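Local coordinates for hypothetical sugar ABC-transporter sugar binding protein (Arthrobacter globiformis, PDB 7BVT) that binds the cyclic tetrasaccharide cyclic alpha-maltosyl-1,6-maltose and probably delivers it, as a solute-binding protein, to an ABC transporter for uptake, at residues A[211-216]-A[378-383]; A[89-94]-A[368-373]; A[143-148]-A[264-269]. One frame throughout, in Å; residues are numbered along the deposited sequence.

Interaction 1. Residues A[211-216]-A[378-383]; sequences DFLTAD and PTVSLA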
loop_
_atom_site.group_PDB
_atom_site.type_symbol
_atom_site.label_atom_id
_atom_site.label_comp_id
_atom_site.label_asym_id
_atom_site.label_seq_id
_atom_site.Cartn_x
_atom_site.Cartn_y
_atom_site.Cartn_z
ATOM N N ASP A 211 -9.579 -6.621 13.059
ATOM C CA ASP A 211 -9.863 -5.279 12.533
ATOM C C ASP A 211 -8.871 -4.332 13.178
ATOM O O ASP A 211 -8.502 -4.543 14.350
ATOM C CB ASP A 211 -11.318 -4.891 12.809
ATOM C CG ASP A 211 -12.319 -5.875 12.249
ATOM O OD1 ASP A 211 -12.429 -5.953 11.048
ATOM O OD2 ASP A 211 -13.006 -6.534 13.057
ATOM N N PHE A 212 -8.538 -3.239 12.495
ATOM C CA PHE A 212 -7.601 -2.231 13.044
ATOM C C PHE A 212 -8.408 -1.183 13.810
ATOM O O PHE A 212 -8.276 -1.115 15.035
ATOM C CB PHE A 212 -6.683 -1.660 11.953
ATOM C CG PHE A 212 -5.636 -0.734 12.490
ATOM C CD1 PHE A 212 -4.622 -1.223 13.284
ATOM C CD2 PHE A 212 -5.695 0.626 12.249
ATOM C CE1 PHE A 212 -3.669 -0.356 13.795
ATOM C CE2 PHE A 212 -4.755 1.486 12.767
ATOM C CZ PHE A 212 -3.724 0.997 13.534
ATOM N N LEU A 213 -9.196 -0.378 13.095
ATOM C CA LEU A 213 -10.185 0.507 13.783
ATOM C C LEU A 213 -11.592 -0.034 13.584
ATOM O O LEU A 213 -11.867 -0.929 12.764
ATOM C CB LEU A 213 -10.093 1.935 13.246
ATOM C CG LEU A 213 -8.743 2.653 13.346
ATOM C CD1 LEU A 213 -8.822 4.116 12.967
ATOM C CD2 LEU A 213 -8.081 2.494 14.711
ATOM N N THR A 214 -12.526 0.510 14.364
ATOM C CA THR A 214 -13.970 0.212 14.161
ATOM C C THR A 214 -14.404 0.793 12.821
ATOM O O THR A 214 -13.662 1.618 12.244
ATOM C CB THR A 214 -14.788 0.805 15.315
ATOM O OG1 THR A 214 -14.463 2.188 15.316
ATOM C CG2 THR A 214 -14.474 0.128 16.632
ATOM N N ALA A 215 -15.584 0.403 12.346
ATOM C CA ALA A 215 -16.073 0.754 10.987
ATOM C C ALA A 215 -16.214 2.276 10.853
ATOM O O ALA A 215 -15.939 2.787 9.768
ATOM C CB ALA A 215 -17.371 0.047 10.667
ATOM N N ASP A 216 -16.495 2.993 11.947
ATOM C CA ASP A 216 -16.569 4.483 11.909
ATOM C C ASP A 216 -15.240 5.169 12.277
ATOM O O ASP A 216 -15.223 6.390 12.427
ATOM C CB ASP A 216 -17.746 4.946 12.782
ATOM C CG ASP A 216 -17.537 4.785 14.267
ATOM O OD1 ASP A 216 -16.440 4.333 14.671
ATOM O OD2 ASP A 216 -18.474 5.149 15.022
ATOM N N PRO A 378 -2.003 9.130 10.628
ATOM C CA PRO A 378 -0.578 9.166 10.909
ATOM C C PRO A 378 -0.293 9.172 12.420
ATOM O O PRO A 378 0.616 8.493 12.850
ATOM C CB PRO A 378 -0.072 10.440 10.207
ATOM C CG PRO A 378 -1.114 10.673 9.122
ATOM C CD PRO A 378 -2.420 10.212 9.725
ATOM N N THR A 379 -1.053 9.937 13.194
ATOM C CA THR A 379 -0.883 9.964 14.669
ATOM C C THR A 379 -1.254 8.614 15.285
ATOM O O THR A 379 -0.531 8.098 16.170
ATOM C CB THR A 379 -1.689 11.087 15.332
ATOM O OG1 THR A 379 -1.312 12.228 14.575
ATOM C CG2 THR A 379 -1.305 11.213 16.784
ATOM N N VAL A 380 -2.334 8.027 14.795
ATOM C CA VAL A 380 -2.787 6.683 15.219
ATOM C C VAL A 380 -1.662 5.681 14.971
ATOM O O VAL A 380 -1.351 4.844 15.840
ATOM C CB VAL A 380 -4.087 6.288 14.519
ATOM C CG1 VAL A 380 -4.393 4.800 14.666
ATOM C CG2 VAL A 380 -5.238 7.133 15.041
ATOM N N SER A 381 -1.107 5.696 13.778
ATOM C CA SER A 381 -0.139 4.662 13.368
ATOM C C SER A 381 1.136 4.755 14.209
ATOM O O SER A 381 1.648 3.714 14.678
ATOM C CB SER A 381 0.167 4.759 11.908
ATOM O OG SER A 381 1.157 3.796 11.559
ATOM N N LEU A 382 1.630 5.971 14.481
ATOM C CA LEU A 382 2.815 6.125 15.361
ATOM C C LEU A 382 2.475 5.700 16.785
ATOM O O LEU A 382 3.298 4.968 17.337
ATOM C CB LEU A 382 3.289 7.573 15.318
ATOM C CG LEU A 382 4.631 7.830 15.999
ATOM C CD1 LEU A 382 5.750 6.914 15.516
ATOM C CD2 LEU A 382 4.996 9.301 15.794
ATOM N N ALA A 383 1.303 6.072 17.322
ATOM C CA ALA A 383 0.924 5.713 18.713
ATOM C C ALA A 383 0.881 4.180 18.808
ATOM O O ALA A 383 1.427 3.595 19.756
ATOM C CB ALA A 383 -0.367 6.305 19.153
#
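Phe212 and Val380 meet by a single branch: the CG1 methyl of Val380 lies 3.8 Å from CE2 of Phe212 and almost as close to CZ, at the far end of the ring. The methyl comes in obliquely, neither squarely over the ring nor in line with its rim, and the two side chains run past one another in opposite directions instead of meeting head-on. Torsions account for this overlap. In Phe212, CG is anti to the backbone N (chi1 -175°), which carries the ring out of the loop toward the helix, while in Val380 the corresponding trans placement of CG1 sends that branch to the phenylalanine. Leu213 adds a looser touch from the next position, its CD2 standing 4.3 Å from the same methyl. One branch of valine is thus shared by two consecutive loop residues, although their CA atoms remain 9.7 Å or more from the helix CA atoms. The contact is small, about 110 Å² in all, and wholly apolar, a simple example of a loop held against a helix by the reach of its side chains. Farther along 211-216, OG1 of Thr214 donates to OD1 of Asp216 at 3.0 Å, a local bond within the loop. The Phe212 ring also meets Phe384 edge-to-face and leans on Thr198, Gln202 and Leu205 of helix 195-207. Val380 packs in addition on Val409, Val412 and Leu413, so its side chain touches helix 398-415 as well as the 211-216 loop.

Interaction 2. Residues A[89-94]-A[368-373]; sequences GDLVWV and AHARPN. With GLC (alpha-D-glucopyranose), chain B.
Val92 lays its CG1 methyl over the centre of one face of the Arg371 guanidinium, 3.5 Å from CZ. Leu91 approaches the same group obliquely, with CD2 3.8 Å from NH1, and the same CD2 more loosely reaches CB of Ala370. The flat cation thus rests against aliphatic carbon while its edge is turned to the chain B glucose. There NH2 donates to O4 of the sugar at 2.8 Å, nearly straight at 165°, and NH1 donates to O3 at 3.0 Å. That O3 hydroxyl in turn gives its proton to Asp90 OD1 at 2.7 Å, so one sugar oxygen is gripped from both segments, accepting from the arginine and donating to the aspartate. A bend at chi3 (-71°) turns the end of the arginine chain to the sugar. In the second shell, Asp90 OD2 takes the backbone N-H of Val92 at 3.1 Å from well above the carboxylate plane, an Asx turn that steadies the acid where strand 86-90 ends. Arg371 is fixed by a salt bridge from NH2 to Glu195 and by a bond from NH1 to the carbonyl of Leu294; these acidic and carbonyl neighbours would be expected to stabilise its positive charge. Asn140 supplies a further bond to the glucose. Paired acidic and basic side chains gripping neighbouring hydroxyls are a recurrent device of sugar-binding sites, here in the glycan pocket of a bacterial solute-binding protein.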
loop_
_atom_site.group_PDB
_atom_site.type_symbol
_atom_site.label_atom_id
_atom_site.label_comp_id
_atom_site.label_asym_id
_atom_site.label_seq_id
_atom_site.Cartn_x
_atom_site.Cartn_y
_atom_site.Cartn_z
ATOM N N GLY A 89 -1.629 12.021 -4.643
ATOM C CA GLY A 89 -0.957 11.837 -3.355
ATOM C C GLY A 89 -0.931 10.403 -2.914
ATOM O O GLY A 89 -1.574 9.562 -3.524
ATOM N N ASP A 90 -0.255 10.137 -1.819
ATOM C CA ASP A 90 -0.262 8.805 -1.197
ATOM C C ASP A 90 -1.659 8.514 -0.656
ATOM O O ASP A 90 -2.378 9.444 -0.244
ATOM C CB ASP A 90 0.777 8.724 -0.081
ATOM C CG ASP A 90 0.763 7.293 0.485
ATOM O OD1 ASP A 90 1.016 6.355 -0.304
ATOM O OD2 ASP A 90 0.329 7.115 1.656
ATOM N N LEU A 91 -2.022 7.228 -0.608
ATOM C CA LEU A 91 -3.301 6.770 0.007
ATOM C C LEU A 91 -3.588 7.508 1.307
ATOM O O LEU A 91 -4.683 8.100 1.462
ATOM C CB LEU A 91 -3.242 5.272 0.267
ATOM C CG LEU A 91 -4.523 4.691 0.837
ATOM C CD1 LEU A 91 -5.608 4.663 -0.215
ATOM C CD2 LEU A 91 -4.298 3.289 1.379
ATOM N N VAL A 92 -2.678 7.434 2.253
ATOM C CA VAL A 92 -2.982 7.899 3.636
ATOM C C VAL A 92 -3.032 9.433 3.662
ATOM O O VAL A 92 -3.439 9.979 4.688
ATOM C CB VAL A 92 -1.992 7.296 4.655
ATOM C CG1 VAL A 92 -1.961 5.782 4.537
ATOM C CG2 VAL A 92 -0.610 7.856 4.505
ATOM N N TRP A 93 -2.653 10.115 2.580
ATOM C CA TRP A 93 -2.782 11.595 2.550
ATOM C C TRP A 93 -4.212 12.028 2.279
ATOM O O TRP A 93 -4.543 13.178 2.610
ATOM C CB TRP A 93 -1.865 12.250 1.535
ATOM C CG TRP A 93 -0.412 12.050 1.774
ATOM C CD1 TRP A 93 0.205 11.473 2.853
ATOM C CD2 TRP A 93 0.616 12.516 0.902
ATOM N NE1 TRP A 93 1.560 11.525 2.677
ATOM C CE2 TRP A 93 1.840 12.146 1.492
ATOM C CE3 TRP A 93 0.614 13.159 -0.327
ATOM C CZ2 TRP A 93 3.050 12.431 0.877
ATOM C CZ3 TRP A 93 1.818 13.427 -0.946
ATOM C CH2 TRP A 93 3.013 13.068 -0.339
ATOM N N VAL A 94 -5.000 11.219 1.599
ATOM C CA VAL A 94 -6.327 11.695 1.096
ATOM C C VAL A 94 -7.113 12.356 2.208
ATOM O O VAL A 94 -7.635 13.451 2.028
ATOM C CB VAL A 94 -7.127 10.580 0.411
ATOM C CG1 VAL A 94 -8.529 11.030 0.101
ATOM C CG2 VAL A 94 -6.423 10.131 -0.843
ATOM N N ALA A 368 -7.008 -7.609 -0.842
ATOM C CA ALA A 368 -6.220 -6.520 -0.254
ATOM C C ALA A 368 -7.177 -5.581 0.478
ATOM O O ALA A 368 -8.358 -5.303 0.002
ATOM C CB ALA A 368 -5.454 -5.765 -1.299
ATOM N N HIS A 369 -6.704 -5.099 1.622
ATOM C CA HIS A 369 -7.427 -4.124 2.446
ATOM C C HIS A 369 -6.777 -2.769 2.306
ATOM O O HIS A 369 -5.587 -2.731 2.061
ATOM C CB HIS A 369 -7.396 -4.537 3.911
ATOM C CG HIS A 369 -8.086 -5.808 4.251
ATOM N ND1 HIS A 369 -8.996 -5.868 5.276
ATOM C CD2 HIS A 369 -7.948 -7.077 3.793
ATOM C CE1 HIS A 369 -9.459 -7.082 5.378
ATOM N NE2 HIS A 369 -8.811 -7.859 4.528
ATOM N N ALA A 370 -7.543 -1.702 2.550
ATOM C CA ALA A 370 -6.998 -0.349 2.747
ATOM C C ALA A 370 -7.039 0.022 4.229
ATOM O O ALA A 370 -7.993 -0.356 4.904
ATOM C CB ALA A 370 -7.792 0.675 1.949
ATOM N N ARG A 371 -6.035 0.786 4.644
ATOM C CA ARG A 371 -5.952 1.462 5.956
ATOM C C ARG A 371 -7.178 2.334 6.141
ATOM O O ARG A 371 -7.900 2.692 5.196
ATOM C CB ARG A 371 -4.631 2.193 6.030
ATOM C CG ARG A 371 -3.472 1.220 6.320
ATOM C CD ARG A 371 -2.103 1.779 6.038
ATOM N NE ARG A 371 -1.922 1.900 4.592
ATOM C CZ ARG A 371 -0.904 2.497 4.012
ATOM N NH1 ARG A 371 -0.837 2.558 2.681
ATOM N NH2 ARG A 371 0.092 2.936 4.752
ATOM N N PRO A 372 -7.517 2.653 7.400
ATOM C CA PRO A 372 -8.678 3.495 7.646
ATOM C C PRO A 372 -8.463 4.936 7.179
ATOM O O PRO A 372 -7.363 5.486 7.244
ATOM C CB PRO A 372 -8.844 3.468 9.149
ATOM C CG PRO A 372 -7.435 3.219 9.632
ATOM C CD PRO A 372 -6.812 2.258 8.627
ATOM N N ASN A 373 -9.556 5.515 6.679
ATOM C CA ASN A 373 -9.539 6.825 5.981
ATOM C C ASN A 373 -9.755 7.980 6.972
ATOM O O ASN A 373 -10.366 8.977 6.613
ATOM C CB ASN A 373 -10.488 6.851 4.789
ATOM C CG ASN A 373 -11.933 6.783 5.175
ATOM O OD1 ASN A 373 -12.258 6.650 6.371
ATOM N ND2 ASN A 373 -12.790 6.863 4.166
HETATM C C1 GLC B . 4.379 2.413 -0.023
HETATM C C2 GLC B . 2.920 2.670 -0.239
HETATM C C3 GLC B . 2.387 3.602 0.820
HETATM C C4 GLC B . 2.724 3.004 2.195
HETATM C C5 GLC B . 4.235 2.873 2.335
HETATM C C6 GLC B . 4.601 2.243 3.691
HETATM O O2 GLC B . 2.750 3.090 -1.581
HETATM O O3 GLC B . 0.975 3.782 0.619
HETATM O O4 GLC B . 2.280 3.833 3.252
HETATM O O5 GLC B . 4.688 1.993 1.336
HETATM O O6 GLC B . 5.954 2.585 3.979
#

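Interaction 3. Residues A[143-148]-A[264-269]; sequences GYMYNK and WMVGIW. With GLC (alpha-D-glucopyranose), chain C; GLC (alpha-D-glucopyranose), chain B.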
loop_
_atom_site.group_PDB
_atom_site.type_symbol
_atom_site.label_atom_id
_atom_site.label_comp_id
_atom_site.label_asym_id
_atom_site.label_seq_id
_atom_site.Cartn_x
_atom_site.Cartn_y
_atom_site.Cartn_z
ATOM N N GLY A 143 3.680 -8.377 -0.258
ATOM C CA GLY A 143 3.795 -9.783 -0.609
ATOM C C GLY A 143 4.928 -10.415 0.146
ATOM O O GLY A 143 5.654 -9.742 0.887
ATOM N N TYR A 144 5.084 -11.693 -0.076
ATOM C CA TYR A 144 6.191 -12.460 0.543
ATOM C C TYR A 144 7.286 -12.629 -0.492
ATOM O O TYR A 144 7.018 -13.131 -1.563
ATOM C CB TYR A 144 5.646 -13.808 1.028
ATOM C CG TYR A 144 6.674 -14.722 1.638
ATOM C CD1 TYR A 144 7.044 -14.562 2.954
ATOM C CD2 TYR A 144 7.282 -15.724 0.906
ATOM C CE1 TYR A 144 8.001 -15.381 3.562
ATOM C CE2 TYR A 144 8.248 -16.531 1.485
ATOM C CZ TYR A 144 8.632 -16.336 2.791
ATOM O OH TYR A 144 9.535 -17.188 3.355
ATOM N N MET A 145 8.483 -12.221 -0.136
ATOM C CA MET A 145 9.677 -12.440 -1.008
ATOM C C MET A 145 10.672 -13.296 -0.249
ATOM O O MET A 145 10.765 -13.214 0.965
ATOM C CB MET A 145 10.353 -11.134 -1.383
ATOM C CG MET A 145 9.738 -10.401 -2.481
ATOM S SD MET A 145 10.961 -9.171 -3.101
ATOM C CE MET A 145 9.974 -8.580 -4.477
ATOM N N TYR A 146 11.391 -14.140 -0.970
ATOM C CA TYR A 146 12.348 -15.038 -0.326
ATOM C C TYR A 146 13.544 -15.250 -1.232
ATOM O O TYR A 146 13.451 -15.080 -2.457
ATOM C CB TYR A 146 11.664 -16.347 0.046
ATOM C CG TYR A 146 11.283 -17.235 -1.098
ATOM C CD1 TYR A 146 10.147 -17.028 -1.864
ATOM C CD2 TYR A 146 12.064 -18.360 -1.392
ATOM C CE1 TYR A 146 9.806 -17.869 -2.919
ATOM C CE2 TYR A 146 11.688 -19.236 -2.387
ATOM C CZ TYR A 146 10.587 -18.978 -3.190
ATOM O OH TYR A 146 10.257 -19.858 -4.211
ATOM N N ASN A 147 14.598 -15.735 -0.603
ATOM C CA ASN A 147 15.900 -15.974 -1.276
ATOM C C ASN A 147 15.979 -17.464 -1.613
ATOM O O ASN A 147 16.111 -18.283 -0.688
ATOM C CB ASN A 147 17.017 -15.512 -0.376
ATOM C CG ASN A 147 18.418 -15.714 -0.926
ATOM O OD1 ASN A 147 18.632 -16.635 -1.703
ATOM N ND2 ASN A 147 19.316 -14.850 -0.513
ATOM N N LYS A 148 15.922 -17.801 -2.901
ATOM C CA LYS A 148 15.843 -19.217 -3.290
ATOM C C LYS A 148 17.175 -19.896 -2.953
ATOM O O LYS A 148 17.160 -21.084 -2.570
ATOM C CB LYS A 148 15.530 -19.343 -4.785
ATOM C CG LYS A 148 14.214 -18.735 -5.233
ATOM C CD LYS A 148 13.775 -19.335 -6.585
ATOM C CE LYS A 148 12.624 -18.575 -7.217
ATOM N NZ LYS A 148 12.236 -19.205 -8.498
ATOM N N TRP A 264 6.482 -3.047 -5.616
ATOM C CA TRP A 264 7.488 -2.216 -6.327
ATOM C C TRP A 264 8.854 -2.906 -6.324
ATOM O O TRP A 264 9.644 -2.610 -7.233
ATOM C CB TRP A 264 7.557 -0.811 -5.731
ATOM C CG TRP A 264 7.931 -0.783 -4.289
ATOM C CD1 TRP A 264 9.196 -0.770 -3.784
ATOM C CD2 TRP A 264 7.057 -0.771 -3.150
ATOM N NE1 TRP A 264 9.175 -0.766 -2.419
ATOM C CE2 TRP A 264 7.876 -0.768 -1.995
ATOM C CE3 TRP A 264 5.670 -0.780 -2.989
ATOM C CZ2 TRP A 264 7.354 -0.779 -0.697
ATOM C CZ3 TRP A 264 5.171 -0.740 -1.706
ATOM C CH2 TRP A 264 5.987 -0.719 -0.587
ATOM N N MET A 265 9.168 -3.735 -5.319
ATOM C CA MET A 265 10.496 -4.401 -5.263
ATOM C C MET A 265 10.651 -5.382 -6.412
ATOM O O MET A 265 11.824 -5.697 -6.746
ATOM C CB MET A 265 10.678 -5.150 -3.942
ATOM C CG MET A 265 10.759 -4.230 -2.773
ATOM S SD MET A 265 12.056 -2.983 -2.892
ATOM C CE MET A 265 13.509 -4.034 -2.911
ATOM N N VAL A 266 9.581 -5.941 -6.960
ATOM C CA VAL A 266 9.719 -6.922 -8.082
ATOM C C VAL A 266 10.399 -6.182 -9.223
ATOM O O VAL A 266 11.300 -6.766 -9.867
ATOM C CB VAL A 266 8.383 -7.527 -8.507
ATOM C CG1 VAL A 266 8.544 -8.396 -9.768
ATOM C CG2 VAL A 266 7.765 -8.311 -7.371
ATOM N N GLY A 267 9.963 -4.953 -9.471
ATOM C CA GLY A 267 10.457 -4.129 -10.584
ATOM C C GLY A 267 11.892 -3.709 -10.341
ATOM O O GLY A 267 12.716 -3.858 -11.258
ATOM N N ILE A 268 12.175 -3.153 -9.170
ATOM C CA ILE A 268 13.538 -2.715 -8.772
ATOM C C ILE A 268 14.506 -3.893 -8.918
ATOM O O ILE A 268 15.540 -3.729 -9.589
ATOM C CB ILE A 268 13.510 -2.124 -7.358
ATOM C CG1 ILE A 268 12.675 -0.842 -7.331
ATOM C CG2 ILE A 268 14.927 -1.898 -6.850
ATOM C CD1 ILE A 268 12.156 -0.500 -5.984
ATOM N N TRP A 269 14.151 -5.073 -8.429
ATOM C CA TRP A 269 15.050 -6.260 -8.455
ATOM C C TRP A 269 15.013 -7.057 -9.764
ATOM O O TRP A 269 16.033 -7.716 -10.055
ATOM C CB TRP A 269 14.732 -7.160 -7.268
ATOM C CG TRP A 269 15.298 -6.620 -5.995
ATOM C CD1 TRP A 269 15.967 -5.452 -5.798
ATOM C CD2 TRP A 269 15.176 -7.234 -4.706
ATOM N NE1 TRP A 269 16.299 -5.305 -4.480
ATOM C CE2 TRP A 269 15.817 -6.384 -3.783
ATOM C CE3 TRP A 269 14.598 -8.425 -4.273
ATOM C CZ2 TRP A 269 15.905 -6.691 -2.435
ATOM C CZ3 TRP A 269 14.675 -8.728 -2.931
ATOM C CH2 TRP A 269 15.318 -7.872 -2.039
HETATM C C1 GLC C . 8.900 3.649 -2.413
HETATM C C2 GLC C . 7.744 3.032 -3.218
HETATM C C3 GLC C . 6.402 3.411 -2.596
HETATM C C4 GLC C . 6.363 3.107 -1.105
HETATM C C5 GLC C . 7.538 3.782 -0.408
HETATM C C6 GLC C . 7.634 3.492 1.058
HETATM O O1 GLC C . 9.048 5.092 -2.519
HETATM O O2 GLC C . 7.741 3.309 -4.662
HETATM O O3 GLC C . 5.378 2.709 -3.266
HETATM O O4 GLC C . 5.137 3.564 -0.443
HETATM O O5 GLC C . 8.749 3.305 -1.031
HETATM O O6 GLC C . 8.906 3.963 1.632
HETATM C C1 GLC B . 4.379 2.413 -0.023
HETATM C C2 GLC B . 2.920 2.670 -0.239
HETATM C C3 GLC B . 2.387 3.602 0.820
HETATM C C4 GLC B . 2.724 3.004 2.195
HETATM C C5 GLC B . 4.235 2.873 2.335
HETATM C C6 GLC B . 4.601 2.243 3.691
HETATM O O2 GLC B . 2.750 3.090 -1.581
HETATM O O3 GLC B . 0.975 3.782 0.619
HETATM O O4 GLC B . 2.280 3.833 3.252
HETATM O O5 GLC B . 4.688 1.993 1.336
HETATM O O6 GLC B . 5.954 2.585 3.979
#
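Met145 makes every contact between strand 143-147 and helix 264-269, and its apolar contacts come first. The terminal CE reaches CB of Met265 at 3.5 Å and CG2 of Val266 at 3.7 Å, touching the backbone N of Val266 as well. Beyond CG the chain is extended (chi2 -163°, chi3 175°), which lets one residue bridge two elements whose axes approach no closer than 10.7 Å. It crosses Met265 at about a right angle; that residue bends at both chi2 and chi3, so its own tip folds away from the strand and sets CE over one face of the Trp269 indole.

Sulfur-aromatic contact is the second kind. SD of Met145 lies 3.7 Å from CZ3 of Trp269, while the centroid of the six-membered ring is 4.6 Å off and the sulfur stands 50° from the ring normal, an oblique Met-aromatic pair. Phe275 meets the same indole edge-to-face.

Contact of an aromatic face with the sugar, the third kind, belongs to the opposite end of the helix segment. Trp264 presents an indole face to the chain C glucose, whose C2 sits 3.8 Å above the ring plane and whose O3 also lies over that face; at CH2 the indole approaches C1 of the chain B glucose.

Between strand and helix, then, the contact is one of carbon and sulfur without polar bonding, held by shape and dispersion. On the same helix, the indole of Trp264 offers the sugar a flat aromatic face, a pairing consistent with its place in the glycan pocket.

In the fold
From the N terminus, the chain first passes 89-94, where the loop closed by interaction 2 opens; its return at 368-373 joins the end of strand 86-90 to the residues following strand 368-369. Interaction 3, joining strand 140-147 to helix 264-271, lies wholly inside that loop. The 211-216 segment falls between the two halves of interaction 3, and its partner 378-383 comes after both other loops have closed, so interaction 1 crosses each of them, tying the loop after helix 195-207 to helix 377-392. Interactions 1 and 2 touch through Pro372, which packs on Leu213 and Phe212. Interactions 2 and 3 do not touch, but both reach the same mixed sheet and the chain B glucose.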